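Local coordinates for uncharacterized protein (PDB 5T2X) that is of unknown function but belongs to the DUF5630 family and folds as an all-helical chain from Legionella pneumophila, at residues L43-L46 against I47-E51; Y177-C180 against L181-I185; H72-N75 against F76-E79. One frame throughout, in Å; residues are numbered along the deposited sequence.

Contact 1: residues L43-L46 against I47-E51; sequences LTTL and IKYTE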
ATOM      1  N   LEU A  43     -10.915  -8.327 -15.818  1.00 30.04           N
ATOM      2  CA  LEU A  43     -10.739  -7.881 -14.440  1.00 31.60           C
ATOM      3  C   LEU A  43     -11.685  -6.738 -14.092  1.00 39.38           C
ATOM      4  O   LEU A  43     -12.154  -6.650 -12.952  1.00 50.24           O
ATOM      5  CB  LEU A  43      -9.284  -7.469 -14.200  1.00 30.44           C
ATOM      6  CG  LEU A  43      -8.907  -7.124 -12.758  1.00 33.53           C
ATOM      7  CD1 LEU A  43      -9.349  -8.224 -11.807  1.00 34.54           C
ATOM      8  CD2 LEU A  43      -7.410  -6.891 -12.643  1.00 27.86           C
ATOM      9  N   THR A  44     -11.984  -5.861 -15.055  1.00 36.29           N
ATOM     10  CA  THR A  44     -12.906  -4.759 -14.791  1.00 42.43           C
ATOM     11  C   THR A  44     -14.287  -5.282 -14.417  1.00 37.47           C
ATOM     12  O   THR A  44     -14.896  -4.824 -13.444  1.00 38.92           O
ATOM     13  CB  THR A  44     -12.995  -3.839 -16.009  1.00 43.81           C
ATOM     14  OG1 THR A  44     -11.709  -3.265 -16.277  1.00 52.24           O
ATOM     15  CG2 THR A  44     -14.002  -2.722 -15.754  1.00 33.62           C
ATOM     16  N   THR A  45     -14.793  -6.256 -15.177  1.00 33.23           N
ATOM     17  CA  THR A  45     -16.126  -6.784 -14.908  1.00 32.97           C
ATOM     18  C   THR A  45     -16.138  -7.646 -13.651  1.00 36.95           C
ATOM     19  O   THR A  45     -17.101  -7.605 -12.875  1.00 38.37           O
ATOM     20  CB  THR A  45     -16.622  -7.579 -16.115  1.00 42.30           C
ATOM     21  OG1 THR A  45     -16.516  -6.771 -17.294  1.00 42.05           O
ATOM     22  CG2 THR A  45     -18.073  -7.992 -15.924  1.00 40.68           C
ATOM     23  N   LEU A  46     -15.077  -8.428 -13.433  1.00 29.50           N
ATOM     24  CA  LEU A  46     -14.993  -9.252 -12.230  1.00 32.17           C
ATOM     25  C   LEU A  46     -15.054  -8.395 -10.972  1.00 37.92           C
ATOM     26  O   LEU A  46     -15.830  -8.674 -10.051  1.00 36.02           O
ATOM     27  CB  LEU A  46     -13.709 -10.082 -12.249  1.00 32.50           C
ATOM     28  CG  LEU A  46     -13.358 -10.814 -10.948  1.00 38.51           C
ATOM     29  CD1 LEU A  46     -14.403 -11.870 -10.611  1.00 31.52           C
ATOM     30  CD2 LEU A  46     -11.971 -11.434 -11.026  1.00 36.87           C
ATOM     31  N   ILE A  47     -14.238  -7.339 -10.918  1.00 33.70           N
ATOM     32  CA  ILE A  47     -14.239  -6.457  -9.755  1.00 38.54           C
ATOM     33  C   ILE A  47     -15.593  -5.776  -9.603  1.00 41.35           C
ATOM     34  O   ILE A  47     -16.119  -5.643  -8.491  1.00 46.90           O
ATOM     35  CB  ILE A  47     -13.094  -5.434  -9.865  1.00 32.66           C
ATOM     36  CG1 ILE A  47     -11.742  -6.145  -9.784  1.00 35.04           C
ATOM     37  CG2 ILE A  47     -13.214  -4.373  -8.784  1.00 29.54           C
ATOM     38  CD1 ILE A  47     -10.559  -5.217  -9.895  1.00 34.72           C
ATOM     39  N   LYS A  48     -16.183  -5.350 -10.720  1.00 31.31           N
ATOM     40  CA  LYS A  48     -17.488  -4.701 -10.668  1.00 38.56           C
ATOM     41  C   LYS A  48     -18.567  -5.644 -10.147  1.00 44.80           C
ATOM     42  O   LYS A  48     -19.505  -5.198  -9.477  1.00 51.18           O
ATOM     43  CB  LYS A  48     -17.852  -4.168 -12.052  1.00 44.99           C
ATOM     44  CG  LYS A  48     -19.155  -3.399 -12.115  1.00 56.06           C
ATOM     45  CD  LYS A  48     -19.208  -2.550 -13.371  1.00 75.99           C
ATOM     46  CE  LYS A  48     -20.634  -2.206 -13.734  1.00 87.13           C
ATOM     47  NZ  LYS A  48     -21.405  -3.445 -14.022  1.00 95.78           N
ATOM     48  N   TYR A  49     -18.451  -6.943 -10.433  1.00 49.91           N
ATOM     49  CA  TYR A  49     -19.431  -7.893  -9.913  1.00 39.79           C
ATOM     50  C   TYR A  49     -19.293  -8.062  -8.405  1.00 38.86           C
ATOM     51  O   TYR A  49     -20.300  -8.172  -7.695  1.00 41.96           O
ATOM     52  CB  TYR A  49     -19.292  -9.245 -10.615  1.00 38.59           C
ATOM     53  CG  TYR A  49     -19.924  -9.310 -11.989  1.00 34.52           C
ATOM     54  CD1 TYR A  49     -20.377  -8.161 -12.626  1.00 37.22           C
ATOM     55  CD2 TYR A  49     -20.076 -10.525 -12.644  1.00 32.41           C
ATOM     56  CE1 TYR A  49     -20.955  -8.221 -13.884  1.00 36.98           C
ATOM     57  CE2 TYR A  49     -20.655 -10.596 -13.898  1.00 40.37           C
ATOM     58  CZ  TYR A  49     -21.092  -9.442 -14.514  1.00 44.33           C
ATOM     59  OH  TYR A  49     -21.667  -9.512 -15.762  1.00 47.29           O
ATOM     60  N   THR A  50     -18.058  -8.084  -7.897  1.00 37.50           N
ATOM     61  CA  THR A  50     -17.859  -8.222  -6.457  1.00 39.84           C
ATOM     62  C   THR A  50     -18.387  -7.012  -5.698  1.00 47.11           C
ATOM     63  O   THR A  50     -18.750  -7.131  -4.522  1.00 51.81           O
ATOM     64  CB  THR A  50     -16.377  -8.437  -6.138  1.00 38.32           C
ATOM     65  OG1 THR A  50     -15.625  -7.281  -6.531  1.00 42.62           O
ATOM     66  CG2 THR A  50     -15.843  -9.659  -6.870  1.00 37.43           C
ATOM     67  N   GLU A  51     -18.444  -5.847  -6.345  1.00 41.32           N
ATOM     68  CA  GLU A  51     -18.963  -4.657  -5.679  1.00 50.80           C
ATOM     69  C   GLU A  51     -20.484  -4.613  -5.687  1.00 50.54           C
ATOM     70  O   GLU A  51     -21.088  -4.063  -4.760  1.00 57.38           O
ATOM     71  CB  GLU A  51     -18.401  -3.396  -6.340  1.00 37.52           C
ATOM     72  CG  GLU A  51     -16.894  -3.246  -6.215  1.00 48.47           C
ATOM     73  CD  GLU A  51     -16.376  -1.980  -6.871  1.00 55.11           C
ATOM     74  OE1 GLU A  51     -17.147  -1.332  -7.611  1.00 59.12           O
ATOM     75  OE2 GLU A  51     -15.199  -1.632  -6.645  1.00 53.92           O
TER
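Leu-43 meets Ile-47, and Thr-45 meets Tyr-49, in a local i to i+4 contact along one alpha-helix, 43-52, of this all-helical fold. Four backbone bonds of the regular i+4 pattern hold the turn, from Ile-47 N to Leu-43 O through Thr-50 N to Leu-46 O. The first is the straightest, with an N-H...O angle of 169°. On one side of the helix, Leu-43 CD1 lies 3.8 Å from Ile-47 CG1. Leu-43 packs on Val-95, and Ile-47 on Tyr-99 and Phe-100, of helix 91-111. A different side carries a CH-pi contact. Thr-45 has its methyl anti to the backbone N, and this sets CG2 over one face of the Tyr-49 ring, 3.9 Å from the centroid and offset toward the rim. Thr-45 OG1 is hydrogen-bonded to Asp-42 OD1, just before the helix. Helix 15-27 meets the Tyr-49 ring through Lys-18, Ile-19 and Ile-22, and its Glu-15 forms a salt bridge with Lys-48 NZ. Thr-50 has OG1 set between its backbone N and carbonyl carbon (chi1 63°), turned back along the helix. From there OG1 donates to Ile-47 O at 2.6 Å. The same carbonyl oxygen also accepts Glu-51 N, and both donors arrive from the same face of its plane.

Contact 2: residues Y177-C180 against L181-I185; sequences YKTC and LNLAI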
ATOM      1  N   TYR A 177       8.729   7.362   7.359  1.00 33.39           N
ATOM      2  CA  TYR A 177       9.952   8.085   7.689  1.00 32.30           C
ATOM      3  C   TYR A 177      10.129   9.304   6.792  1.00 34.22           C
ATOM      4  O   TYR A 177      10.417  10.407   7.272  1.00 34.64           O
ATOM      5  CB  TYR A 177      11.153   7.140   7.582  1.00 29.57           C
ATOM      6  CG  TYR A 177      12.425   7.784   7.073  1.00 37.66           C
ATOM      7  CD1 TYR A 177      13.221   8.559   7.908  1.00 39.45           C
ATOM      8  CD2 TYR A 177      12.838   7.603   5.757  1.00 31.02           C
ATOM      9  CE1 TYR A 177      14.386   9.145   7.443  1.00 38.04           C
ATOM     10  CE2 TYR A 177      13.999   8.185   5.286  1.00 42.99           C
ATOM     11  CZ  TYR A 177      14.770   8.953   6.132  1.00 44.59           C
ATOM     12  OH  TYR A 177      15.925   9.531   5.662  1.00 49.37           O
ATOM     13  N   LYS A 178       9.950   9.126   5.481  1.00 31.86           N
ATOM     14  CA  LYS A 178      10.084  10.249   4.561  1.00 28.32           C
ATOM     15  C   LYS A 178       8.980  11.278   4.768  1.00 36.51           C
ATOM     16  O   LYS A 178       9.213  12.479   4.590  1.00 35.55           O
ATOM     17  CB  LYS A 178      10.084   9.747   3.116  1.00 38.31           C
ATOM     18  CG  LYS A 178      10.465  10.805   2.094  1.00 61.33           C
ATOM     19  CD  LYS A 178      11.864  11.342   2.360  1.00 73.70           C
ATOM     20  CE  LYS A 178      12.241  12.431   1.369  1.00 70.38           C
ATOM     21  NZ  LYS A 178      13.617  12.949   1.612  1.00 68.31           N
ATOM     22  N   THR A 179       7.779  10.831   5.142  1.00 31.36           N
ATOM     23  CA  THR A 179       6.691  11.769   5.395  1.00 30.20           C
ATOM     24  C   THR A 179       6.993  12.647   6.603  1.00 29.65           C
ATOM     25  O   THR A 179       6.698  13.848   6.595  1.00 36.01           O
ATOM     26  CB  THR A 179       5.379  11.007   5.591  1.00 29.61           C
ATOM     27  OG1 THR A 179       5.083  10.253   4.409  1.00 31.11           O
ATOM     28  CG2 THR A 179       4.233  11.970   5.869  1.00 22.47           C
ATOM     29  N   CYS A 180       7.597  12.069   7.646  1.00 31.97           N
ATOM     30  CA  CYS A 180       7.963  12.857   8.818  1.00 35.69           C
ATOM     31  C   CYS A 180       9.045  13.877   8.485  1.00 33.66           C
ATOM     32  O   CYS A 180       9.039  14.991   9.021  1.00 34.27           O
ATOM     33  CB  CYS A 180       8.422  11.936   9.950  1.00 27.97           C
ATOM     34  SG  CYS A 180       7.113  10.924  10.678  1.00 36.28           S
ATOM     35  N   LEU A 181       9.986  13.515   7.607  1.00 35.41           N
ATOM     36  CA  LEU A 181      11.000  14.475   7.180  1.00 27.75           C
ATOM     37  C   LEU A 181      10.368  15.646   6.441  1.00 26.69           C
ATOM     38  O   LEU A 181      10.713  16.806   6.686  1.00 34.83           O
ATOM     39  CB  LEU A 181      12.044  13.792   6.295  1.00 30.30           C
ATOM     40  CG  LEU A 181      12.962  12.728   6.899  1.00 35.19           C
ATOM     41  CD1 LEU A 181      14.023  12.333   5.885  1.00 34.91           C
ATOM     42  CD2 LEU A 181      13.605  13.216   8.185  1.00 29.60           C
ATOM     43  N   ASN A 182       9.439  15.357   5.527  1.00 36.90           N
ATOM     44  CA  ASN A 182       8.786  16.421   4.773  1.00 37.22           C
ATOM     45  C   ASN A 182       7.927  17.303   5.669  1.00 38.39           C
ATOM     46  O   ASN A 182       7.791  18.503   5.407  1.00 44.83           O
ATOM     47  CB  ASN A 182       7.944  15.821   3.648  1.00 33.28           C
ATOM     48  CG  ASN A 182       8.787  15.130   2.597  1.00 43.58           C
ATOM     49  OD1 ASN A 182      10.004  15.010   2.742  1.00 56.58           O
ATOM     50  ND2 ASN A 182       8.143  14.666   1.532  1.00 52.53           N
ATOM     51  N   LEU A 183       7.340  16.734   6.726  1.00 33.81           N
ATOM     52  CA  LEU A 183       6.576  17.550   7.663  1.00 32.14           C
ATOM     53  C   LEU A 183       7.492  18.369   8.564  1.00 36.75           C
ATOM     54  O   LEU A 183       7.127  19.479   8.969  1.00 36.41           O
ATOM     55  CB  LEU A 183       5.649  16.665   8.498  1.00 31.18           C
ATOM     56  CG  LEU A 183       4.465  16.038   7.756  1.00 34.40           C
ATOM     57  CD1 LEU A 183       3.675  15.116   8.670  1.00 28.82           C
ATOM     58  CD2 LEU A 183       3.560  17.116   7.181  1.00 30.56           C
ATOM     59  N   ALA A 184       8.680  17.846   8.880  1.00 39.07           N
ATOM     60  CA  ALA A 184       9.631  18.601   9.690  1.00 43.61           C
ATOM     61  C   ALA A 184      10.153  19.825   8.952  1.00 41.48           C
ATOM     62  O   ALA A 184      10.475  20.838   9.584  1.00 45.63           O
ATOM     63  CB  ALA A 184      10.793  17.703  10.110  1.00 39.41           C
ATOM     64  N   ILE A 185      10.247  19.752   7.622  1.00 43.67           N
ATOM     65  CA  ILE A 185      10.730  20.887   6.839  1.00 49.76           C
ATOM     66  C   ILE A 185       9.791  22.077   6.986  1.00 44.12           C
ATOM     67  O   ILE A 185      10.233  23.228   7.088  1.00 48.54           O
ATOM     68  CB  ILE A 185      10.902  20.479   5.362  1.00 54.48           C
ATOM     69  CG1 ILE A 185      11.960  19.382   5.231  1.00 65.73           C
ATOM     70  CG2 ILE A 185      11.272  21.682   4.508  1.00 56.55           C
ATOM     71  CD1 ILE A 185      13.317  19.774   5.775  1.00 68.75           C
TER
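Leu-181 lies against Tyr-177 one turn earlier on helix 169-185, and its side chain can be followed outward. CB sits 3.6 Å from Lys-178 O, close to the backbone of the preceding turn. CG is beside the backbone N (chi1 -66°), which directs the branch back along the helix. It lies 3.5 Å from Tyr-177 O and also approaches Tyr-177 CE1. The tip, CD1, does most of the touching. It is 3.4 Å from Tyr-177 OH and 3.5 Å from Tyr-177 CZ, so a methyl group rests by the phenol end of the ring. The approach to the ring is oblique. It is an apolar contact.

Lys-178 and Asn-182 form a second i to i+4 pair. The lysine chain bends at chi2 (60°), and its CE comes 3.7 Å from Asn-182 OD1. Asn-182 OD1 is also 3.2 Å from Lys-178 O, but both are acceptors and no hydrogen bond joins them. The Lys-178 carbonyl is instead taken by Asn-182 N, at 3.0 Å. Regular backbone bonds from Leu-181, Leu-183 and Ala-184 complete the turn.

Thr-179, its hydroxyl hydrogen-bonded to Leu-175 O, packs on Thr-157, Leu-158 and Ala-161 of helix 153-167, while Leu-183 reaches Tyr-143 and Tyr-146 of helix 132-147. Cys-180 meets Ala-197 of helix 191-207, and Leu-181 and Ala-184 meet Tyr-194 there. Tyr-177 lies between Leu-201 of helix 191-207 and Ala-240 and Thr-244 of helix 237-248, so four helices pack around this one.

Contact 3: residues H72-N75 against F76-E79; sequences HLQN and FNEE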
ATOM      1  N   HIS A  72      -5.107 -13.107 -12.570  1.00 39.64           N
ATOM      2  CA  HIS A  72      -5.055 -11.694 -12.925  1.00 39.24           C
ATOM      3  C   HIS A  72      -3.768 -11.046 -12.430  1.00 34.30           C
ATOM      4  O   HIS A  72      -3.206 -10.176 -13.105  1.00 39.51           O
ATOM      5  CB  HIS A  72      -6.274 -10.964 -12.366  1.00 34.39           C
ATOM      6  CG  HIS A  72      -7.560 -11.342 -13.031  1.00 39.77           C
ATOM      7  ND1 HIS A  72      -7.856 -10.989 -14.330  1.00 40.00           N
ATOM      8  CD2 HIS A  72      -8.629 -12.038 -12.578  1.00 34.35           C
ATOM      9  CE1 HIS A  72      -9.051 -11.455 -14.649  1.00 38.12           C
ATOM     10  NE2 HIS A  72      -9.541 -12.095 -13.602  1.00 37.09           N
ATOM     11  N   LEU A  73      -3.286 -11.454 -11.252  1.00 40.79           N
ATOM     12  CA  LEU A  73      -2.024 -10.919 -10.750  1.00 46.44           C
ATOM     13  C   LEU A  73      -0.870 -11.279 -11.675  1.00 49.64           C
ATOM     14  O   LEU A  73       0.003 -10.446 -11.945  1.00 47.63           O
ATOM     15  CB  LEU A  73      -1.754 -11.437  -9.336  1.00 39.70           C
ATOM     16  CG  LEU A  73      -0.454 -10.953  -8.688  1.00 34.59           C
ATOM     17  CD1 LEU A  73      -0.511  -9.455  -8.431  1.00 25.78           C
ATOM     18  CD2 LEU A  73      -0.175 -11.709  -7.401  1.00 33.15           C
ATOM     19  N   GLN A  74      -0.851 -12.517 -12.173  1.00 45.38           N
ATOM     20  CA  GLN A  74       0.209 -12.941 -13.078  1.00 50.41           C
ATOM     21  C   GLN A  74       0.106 -12.276 -14.444  1.00 54.44           C
ATOM     22  O   GLN A  74       1.098 -12.248 -15.181  1.00 57.60           O
ATOM     23  CB  GLN A  74       0.193 -14.463 -13.219  1.00 42.22           C
ATOM     24  CG  GLN A  74       0.632 -15.191 -11.954  1.00 59.21           C
ATOM     25  CD  GLN A  74       0.324 -16.674 -11.987  1.00 73.14           C
ATOM     26  OE1 GLN A  74      -0.528 -17.129 -12.752  1.00 81.29           O
ATOM     27  NE2 GLN A  74       1.018 -17.440 -11.152  1.00 67.74           N
ATOM     28  N   ASN A  75      -1.063 -11.737 -14.797  1.00 55.41           N
ATOM     29  CA  ASN A  75      -1.177 -10.981 -16.040  1.00 59.59           C
ATOM     30  C   ASN A  75      -0.525  -9.608 -15.925  1.00 59.30           C
ATOM     31  O   ASN A  75      -0.117  -9.034 -16.941  1.00 65.35           O
ATOM     32  CB  ASN A  75      -2.645 -10.837 -16.443  1.00 63.72           C
ATOM     33  CG  ASN A  75      -3.212 -12.112 -17.038  1.00 69.78           C
ATOM     34  OD1 ASN A  75      -4.260 -12.599 -16.613  1.00 70.54           O
ATOM     35  ND2 ASN A  75      -2.520 -12.659 -18.030  1.00 74.66           N
ATOM     36  N   PHE A  76      -0.423  -9.066 -14.708  1.00 56.34           N
ATOM     37  CA  PHE A  76       0.262  -7.793 -14.518  1.00 53.24           C
ATOM     38  C   PHE A  76       1.776  -7.932 -14.612  1.00 62.92           C
ATOM     39  O   PHE A  76       2.464  -6.927 -14.820  1.00 65.10           O
ATOM     40  CB  PHE A  76      -0.106  -7.181 -13.163  1.00 53.65           C
ATOM     41  CG  PHE A  76      -1.493  -6.608 -13.109  1.00 49.94           C
ATOM     42  CD1 PHE A  76      -1.841  -5.530 -13.904  1.00 51.46           C
ATOM     43  CD2 PHE A  76      -2.440  -7.133 -12.246  1.00 44.13           C
ATOM     44  CE1 PHE A  76      -3.115  -4.995 -13.853  1.00 55.36           C
ATOM     45  CE2 PHE A  76      -3.715  -6.603 -12.189  1.00 42.53           C
ATOM     46  CZ  PHE A  76      -4.053  -5.533 -12.993  1.00 49.87           C
ATOM     47  N   ASN A  77       2.304  -9.143 -14.462  1.00 66.85           N
ATOM     48  CA  ASN A  77       3.746  -9.335 -14.459  1.00 69.96           C
ATOM     49  C   ASN A  77       4.333  -9.073 -15.839  1.00 78.83           C
ATOM     50  O   ASN A  77       3.765  -9.466 -16.862  1.00 80.94           O
ATOM     51  CB  ASN A  77       4.092 -10.750 -14.000  1.00 61.88           C
ATOM     52  CG  ASN A  77       3.673 -11.015 -12.568  1.00 55.93           C
ATOM     53  OD1 ASN A  77       3.533 -10.088 -11.769  1.00 48.08           O
ATOM     54  ND2 ASN A  77       3.475 -12.285 -12.234  1.00 48.28           N
ATOM     55  N   GLU A  78       5.481  -8.406 -15.857  1.00 89.24           N
ATOM     56  CA  GLU A  78       6.185  -8.040 -17.072  1.00 95.08           C
ATOM     57  C   GLU A  78       7.390  -8.967 -17.263  1.00 95.23           C
ATOM     58  O   GLU A  78       7.483 -10.026 -16.632  1.00 91.55           O
ATOM     59  CB  GLU A  78       6.569  -6.560 -16.995  1.00 98.63           C
ATOM     60  CG  GLU A  78       5.372  -5.624 -16.894  1.00103.93           C
ATOM     61  CD  GLU A  78       5.729  -4.276 -16.300  1.00107.93           C
ATOM     62  OE1 GLU A  78       6.801  -4.167 -15.669  1.00111.27           O
ATOM     63  OE2 GLU A  78       4.937  -3.324 -16.460  1.00106.58           O
ATOM     64  N   GLU A  79       8.323  -8.572 -18.132  1.00 99.49           N
ATOM     65  CA  GLU A  79       9.463  -9.431 -18.432  1.00104.69           C
ATOM     66  C   GLU A  79      10.475  -9.421 -17.294  1.00100.32           C
ATOM     67  O   GLU A  79      10.899 -10.480 -16.818  1.00 92.52           O
ATOM     68  CB  GLU A  79      10.117  -8.994 -19.745  1.00110.48           C
ATOM     69  CG  GLU A  79      11.051 -10.032 -20.351  1.00115.76           C
ATOM     70  CD  GLU A  79      11.708  -9.548 -21.629  1.00120.11           C
ATOM     71  OE1 GLU A  79      12.206  -8.403 -21.646  1.00121.54           O
ATOM     72  OE2 GLU A  79      11.722 -10.308 -22.621  1.00120.60           O
TER
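His-72 meets Phe-76 through its backbone, in a local contact where helix 66-76 gives way to a loop. The carbonyl oxygen of His-72 lies 3.3 Å from Phe-76 CD2, an oblique approach to the ring. The same oxygen accepts a weak bond from Phe-76 N at 3.4 Å. The imidazole lies apart from Phe-76 and packs on Val-95 of helix 91-111 and on Leu-43 and Leu-46 of helix 43-52.

Leu-73 comes next. Its carbonyl takes the stronger bond from Phe-76 N, at 3.1 Å. This is an i to i+3 bond, as in a 3-10 turn, one residue shorter in span than the i to i+4 bonds of an alpha-helix. The donor stands well above the carbonyl plane, 65° out of it. Leu-73 CA lies at the edge of the Phe-76 ring, near its plane. The leucine side chain points into the fold and touches Leu-94, Val-95 and Ile-98 of helix 91-111. Phe-76 has CG anti to its carbonyl carbon (chi1 -74°), and this lays the ring back along the last turn.

Gln-74 follows. Its carbonyl accepts a weak i to i+3 bond from Asn-77 N at 3.4 Å. Asn-77 ND2 lies 3.4 Å from Gln-74 CA and also comes near CB and CG. The amide planes of the two side chains are turned 60° apart. Asn-75 CB lies 3.3 Å from Phe-76 N.

Two of the three backbone bonds here are weak, so the backbone holds this turn loosely. The side-chain carbonyl oxygen of Asn-77 accepts a hydrogen bond from the Phe-83 N-H. That bond, with the contacts of Leu-73 and Phe-76 on the Phe-83 side chain, probably contributes to fixing the helix end against the following loop.

Along the chain the order is contact 1, contact 3, contact 2, and all three belong to the DUF5630 region. Contacts 1 and 3 are neighbours, with centres about 18 Å apart. Helix 43-52 and the end of helix 66-76 touch there: Leu-43 CD2 lies 3.6 Å from Phe-76 CZ, and Leu-46 CD2 lies 3.6 Å from His-72 NE2. Helix 91-111 packs on both, through Leu-43 and Ile-47 of contact 1 and His-72 and Leu-73 of contact 3. Contact 2, on helix 169-185, lies across the chain's centre in another group of helices. Its nearest atoms are about 26 Å from contact 1 and 24 Å from contact 3, so neither touches it directly.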